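Local coordinates for protein SalCYP truncation (Salinispora tropica, PDB 7ABB) that belongs to the cytochrome P450 family, with a largely helical fold that holds a heme c in its pocket, at residues L158-A163 / F183-E188; E357-H360 / D365-L368. All blocks are in the same frame, centred on the assembly; numbering follows the deposited sequence.

Contact 1: residues L158-A163 / F183-E188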
# COMPACT_ATOMS: atom_id res chain seq x y z
N LEU A 158 -11.18 -4.01 12.79
CA LEU A 158 -9.80 -4.30 13.16
C LEU A 158 -9.61 -5.79 13.38
O LEU A 158 -8.59 -6.37 12.97
CB LEU A 158 -9.41 -3.51 14.41
CG LEU A 158 -7.95 -3.55 14.81
CD1 LEU A 158 -7.10 -2.82 13.82
CD2 LEU A 158 -7.78 -2.89 16.16
N ALA A 159 -10.59 -6.44 14.01
CA ALA A 159 -10.53 -7.88 14.25
C ALA A 159 -10.51 -8.66 12.93
O ALA A 159 -9.80 -9.66 12.81
CB ALA A 159 -11.71 -8.31 15.11
N ILE A 160 -11.30 -8.23 11.95
CA ILE A 160 -11.27 -8.87 10.64
C ILE A 160 -9.89 -8.72 10.02
O ILE A 160 -9.30 -9.70 9.53
CB ILE A 160 -12.36 -8.27 9.73
CG1 ILE A 160 -13.75 -8.62 10.29
CG2 ILE A 160 -12.20 -8.79 8.30
CD1 ILE A 160 -14.91 -8.03 9.50
N ASN A 161 -9.36 -7.50 10.03
CA ASN A 161 -8.06 -7.24 9.41
C ASN A 161 -6.96 -8.09 10.04
O ASN A 161 -6.14 -8.68 9.34
CB ASN A 161 -7.74 -5.76 9.52
CG ASN A 161 -6.37 -5.42 8.99
OD1 ASN A 161 -5.36 -5.69 9.64
ND2 ASN A 161 -6.32 -4.83 7.81
N VAL A 162 -6.94 -8.16 11.37
CA VAL A 162 -5.91 -8.93 12.07
C VAL A 162 -6.03 -10.41 11.75
O VAL A 162 -5.02 -11.10 11.54
CB VAL A 162 -6.01 -8.67 13.59
CG1 VAL A 162 -5.16 -9.66 14.38
CG2 VAL A 162 -5.58 -7.23 13.89
N ALA A 163 -7.25 -10.95 11.73
CA ALA A 163 -7.43 -12.36 11.39
C ALA A 163 -6.91 -12.65 9.98
O ALA A 163 -6.37 -13.73 9.72
CB ALA A 163 -8.90 -12.74 11.51
N PHE A 183 -12.85 -13.34 5.95
CA PHE A 183 -13.39 -12.77 4.72
C PHE A 183 -14.92 -12.82 4.67
O PHE A 183 -15.53 -11.81 4.29
CB PHE A 183 -12.78 -13.46 3.49
CG PHE A 183 -13.14 -12.80 2.19
CD1 PHE A 183 -12.66 -11.53 1.88
CD2 PHE A 183 -13.96 -13.43 1.28
CE1 PHE A 183 -13.00 -10.92 0.69
CE2 PHE A 183 -14.30 -12.82 0.08
CZ PHE A 183 -13.82 -11.56 -0.21
N PRO A 184 -15.58 -13.92 5.03
CA PRO A 184 -17.06 -13.88 5.11
C PRO A 184 -17.58 -12.76 5.99
O PRO A 184 -18.61 -12.16 5.67
CB PRO A 184 -17.40 -15.27 5.69
CG PRO A 184 -16.29 -16.14 5.25
CD PRO A 184 -15.05 -15.28 5.23
N ALA A 185 -16.90 -12.48 7.11
CA ALA A 185 -17.33 -11.38 7.97
C ALA A 185 -17.22 -10.05 7.24
O ALA A 185 -18.09 -9.18 7.36
CB ALA A 185 -16.50 -11.37 9.25
N LEU A 186 -16.14 -9.86 6.49
CA LEU A 186 -16.01 -8.65 5.69
C LEU A 186 -17.13 -8.55 4.66
O LEU A 186 -17.70 -7.48 4.46
CB LEU A 186 -14.65 -8.62 5.00
CG LEU A 186 -14.41 -7.44 4.06
CD1 LEU A 186 -14.50 -6.14 4.82
CD2 LEU A 186 -13.05 -7.57 3.38
N GLN A 187 -17.46 -9.67 4.02
CA GLN A 187 -18.51 -9.65 3.00
C GLN A 187 -19.86 -9.29 3.61
O GLN A 187 -20.62 -8.51 3.03
CB GLN A 187 -18.59 -10.99 2.29
CG GLN A 187 -17.36 -11.30 1.47
CD GLN A 187 -17.50 -12.59 0.71
OE1 GLN A 187 -17.66 -13.66 1.30
NE2 GLN A 187 -17.45 -12.51 -0.61
N GLU A 188 -20.17 -9.86 4.78
CA GLU A 188 -21.42 -9.51 5.46
C GLU A 188 -21.41 -8.04 5.86
O GLU A 188 -22.43 -7.35 5.73
CB GLU A 188 -21.62 -10.39 6.69
CG GLU A 188 -22.52 -11.59 6.45
CD GLU A 188 -23.99 -11.21 6.29
OE1 GLU A 188 -24.39 -10.14 6.81
OE2 GLU A 188 -24.73 -11.97 5.65
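In the pair of helices that probably corresponds to the F and G helices of the cytochrome P450 fold, Ile-160 of helix 154-165 meets Ala-185 and Leu-186 of helix 182-199. The two short segments run in roughly opposite directions and come together at one place, where the CA atoms of Ile-160 and Leu-186 lie 6.9 Å apart. Everything that touches here is apolar apart from a backbone nitrogen, so shape decides the fit. A beta-branched isoleucine suits the site because its two branches can divide the work. One branch is fully extended (chi2 178°) and carries CD1 across to the turn of the opposite helix, where it stops 3.7 Å from Ala-185 CB and equally 3.7 Å from the backbone N of Leu-186. Alanine fits here, since its single methyl lets the isoleucine tip approach the helix backbone closely. Leu-186 crosses Ile-160 at about a right angle and offers the root of its side chain; its CG, anti to the backbone N (chi1 177°), leads on toward Thr-230 and Phe-233 of helix 222-235. Phe-177, in the loop between the helices, touches Ala-185, and Met-164 also packs on Leu-186, so the small interface is closed in further. The second branch of the isoleucine is spent on that leucine: CG2 rests 4.1 Å from Leu-186 CB.

Contact 2: residues E357-H360 / D365-L368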
# COMPACT_ATOMS: atom_id res chain seq x y z
N GLU A 357 4.88 13.21 11.82
CA GLU A 357 4.94 14.54 12.41
C GLU A 357 4.50 14.49 13.87
O GLU A 357 5.18 15.02 14.77
CB GLU A 357 4.05 15.50 11.61
CG GLU A 357 4.62 15.95 10.27
CD GLU A 357 3.64 16.74 9.43
OE1 GLU A 357 2.41 16.60 9.66
OE2 GLU A 357 4.07 17.50 8.55
N GLU A 358 3.33 13.90 14.12
CA GLU A 358 2.83 13.90 15.49
C GLU A 358 3.69 13.01 16.39
O GLU A 358 3.88 13.33 17.57
CB GLU A 358 1.36 13.45 15.52
CG GLU A 358 0.41 14.42 14.82
CD GLU A 358 0.49 15.80 15.38
OE1 GLU A 358 0.34 15.94 16.62
OE2 GLU A 358 0.71 16.75 14.61
N TRP A 359 4.25 11.94 15.83
CA TRP A 359 5.16 11.09 16.59
C TRP A 359 6.35 11.89 17.10
O TRP A 359 6.70 11.83 18.28
CB TRP A 359 5.62 9.90 15.73
CG TRP A 359 6.55 8.99 16.45
CD1 TRP A 359 7.89 9.19 16.65
CD2 TRP A 359 6.22 7.76 17.11
NE1 TRP A 359 8.41 8.15 17.38
CE2 TRP A 359 7.41 7.26 17.68
CE3 TRP A 359 5.04 7.03 17.28
CZ2 TRP A 359 7.45 6.08 18.40
CZ3 TRP A 359 5.08 5.85 18.00
CH2 TRP A 359 6.29 5.38 18.54
N HIS A 360 7.00 12.66 16.22
CA HIS A 360 8.21 13.37 16.64
C HIS A 360 7.93 14.56 17.54
O HIS A 360 8.82 15.02 18.27
CB HIS A 360 9.01 13.76 15.40
CG HIS A 360 9.69 12.60 14.76
ND1 HIS A 360 9.06 11.76 13.87
CD2 HIS A 360 10.92 12.08 14.96
CE1 HIS A 360 9.89 10.80 13.50
NE2 HIS A 360 11.03 10.97 14.15
N ASP A 365 12.86 11.42 20.52
CA ASP A 365 13.99 10.50 20.62
C ASP A 365 13.44 9.13 21.01
O ASP A 365 12.61 9.03 21.92
CB ASP A 365 15.00 11.01 21.65
CG ASP A 365 16.32 10.26 21.62
OD1 ASP A 365 16.52 9.40 20.75
OD2 ASP A 365 17.15 10.55 22.49
N TYR A 366 13.89 8.10 20.31
CA TYR A 366 13.38 6.75 20.49
C TYR A 366 14.39 5.81 19.84
O TYR A 366 15.26 6.24 19.08
CB TYR A 366 11.95 6.59 19.90
CG TYR A 366 11.86 7.06 18.46
CD1 TYR A 366 11.68 8.40 18.16
CD2 TYR A 366 12.06 6.17 17.43
CE1 TYR A 366 11.65 8.84 16.85
CE2 TYR A 366 12.03 6.58 16.14
CZ TYR A 366 11.84 7.91 15.86
OH TYR A 366 11.82 8.32 14.55
N ARG A 367 14.23 4.52 20.10
CA ARG A 367 15.18 3.54 19.58
C ARG A 367 14.53 2.16 19.54
O ARG A 367 13.49 1.92 20.13
CB ARG A 367 16.47 3.52 20.42
CG ARG A 367 16.27 3.00 21.84
CD ARG A 367 17.51 3.11 22.71
NE ARG A 367 17.89 4.50 22.92
CZ ARG A 367 18.98 4.90 23.58
NH1 ARG A 367 19.80 4.00 24.14
NH2 ARG A 367 19.24 6.19 23.73
N LEU A 368 15.18 1.26 18.84
CA LEU A 368 14.79 -0.14 18.95
C LEU A 368 15.37 -0.71 20.24
O LEU A 368 16.36 -0.22 20.76
CB LEU A 368 15.29 -0.92 17.73
CG LEU A 368 14.77 -0.34 16.40
CD1 LEU A 368 15.33 -1.19 15.23
CD2 LEU A 368 13.27 -0.27 16.35
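After the last turns of helix 345-362 and a short connection, an extended segment leads away roughly across their direction, with the CA atoms of His-360 and Asp-365 7.6 Å apart and Tyr-366 nearly fully stretched in its backbone. From it the tyrosine ring reaches back to meet Trp-359 and His-360 in an aromatic cluster. Trp-359, its CG anti to the backbone N (chi1 180°), which points the indole toward the tyrosine, directs its N-H edge onto one face of that ring: a T-shaped stack with the five-membered ring centroid 4.6 Å from that of the phenol ring, the planes at 85°. NE1 leads the approach, 3.3 Å above the phenol plane and toward its rim; a phenol face is a suitable neighbour for a buried N-H. The imidazole receives the edge of Tyr-366 instead, in an offset edge-to-face pair at 67°. His-360 NE2 and Tyr-366 OH also make a weak hydrogen bond, 2.8 Å long and well bent. The stronger tie is at ND1, which bonds to Trp-356 O one turn back and so limits rotation of the ring; histidine's two nitrogens suit it to both bonds. Ile-248, Leu-251 and Ala-252 of helix 238-253 pack against the tyrosine, and Arg-258 adds a cation-pi contact. The cluster ties the end of the probable L helix of the cytochrome P450 fold to the segment that follows.

In the fold
The two contacts are in series along the chain and separate in space, with centres 31 Å apart and nearest atoms about 16 Å apart. Helix 238-253 spans the ground between them: Asp-238, at its start, accepts a hydrogen bond from Asn-161 of segment 158-163, while Ala-252, near its end, packs against Tyr-366 and Leu-368 of contact 2. The side chain of Leu-186 in contact 1 is about 13 Å from the bound heme c. Contact 2 joins helix 345-362, whose first residues reach the heme pocket, to the loop that follows it, ahead of strand 385-387.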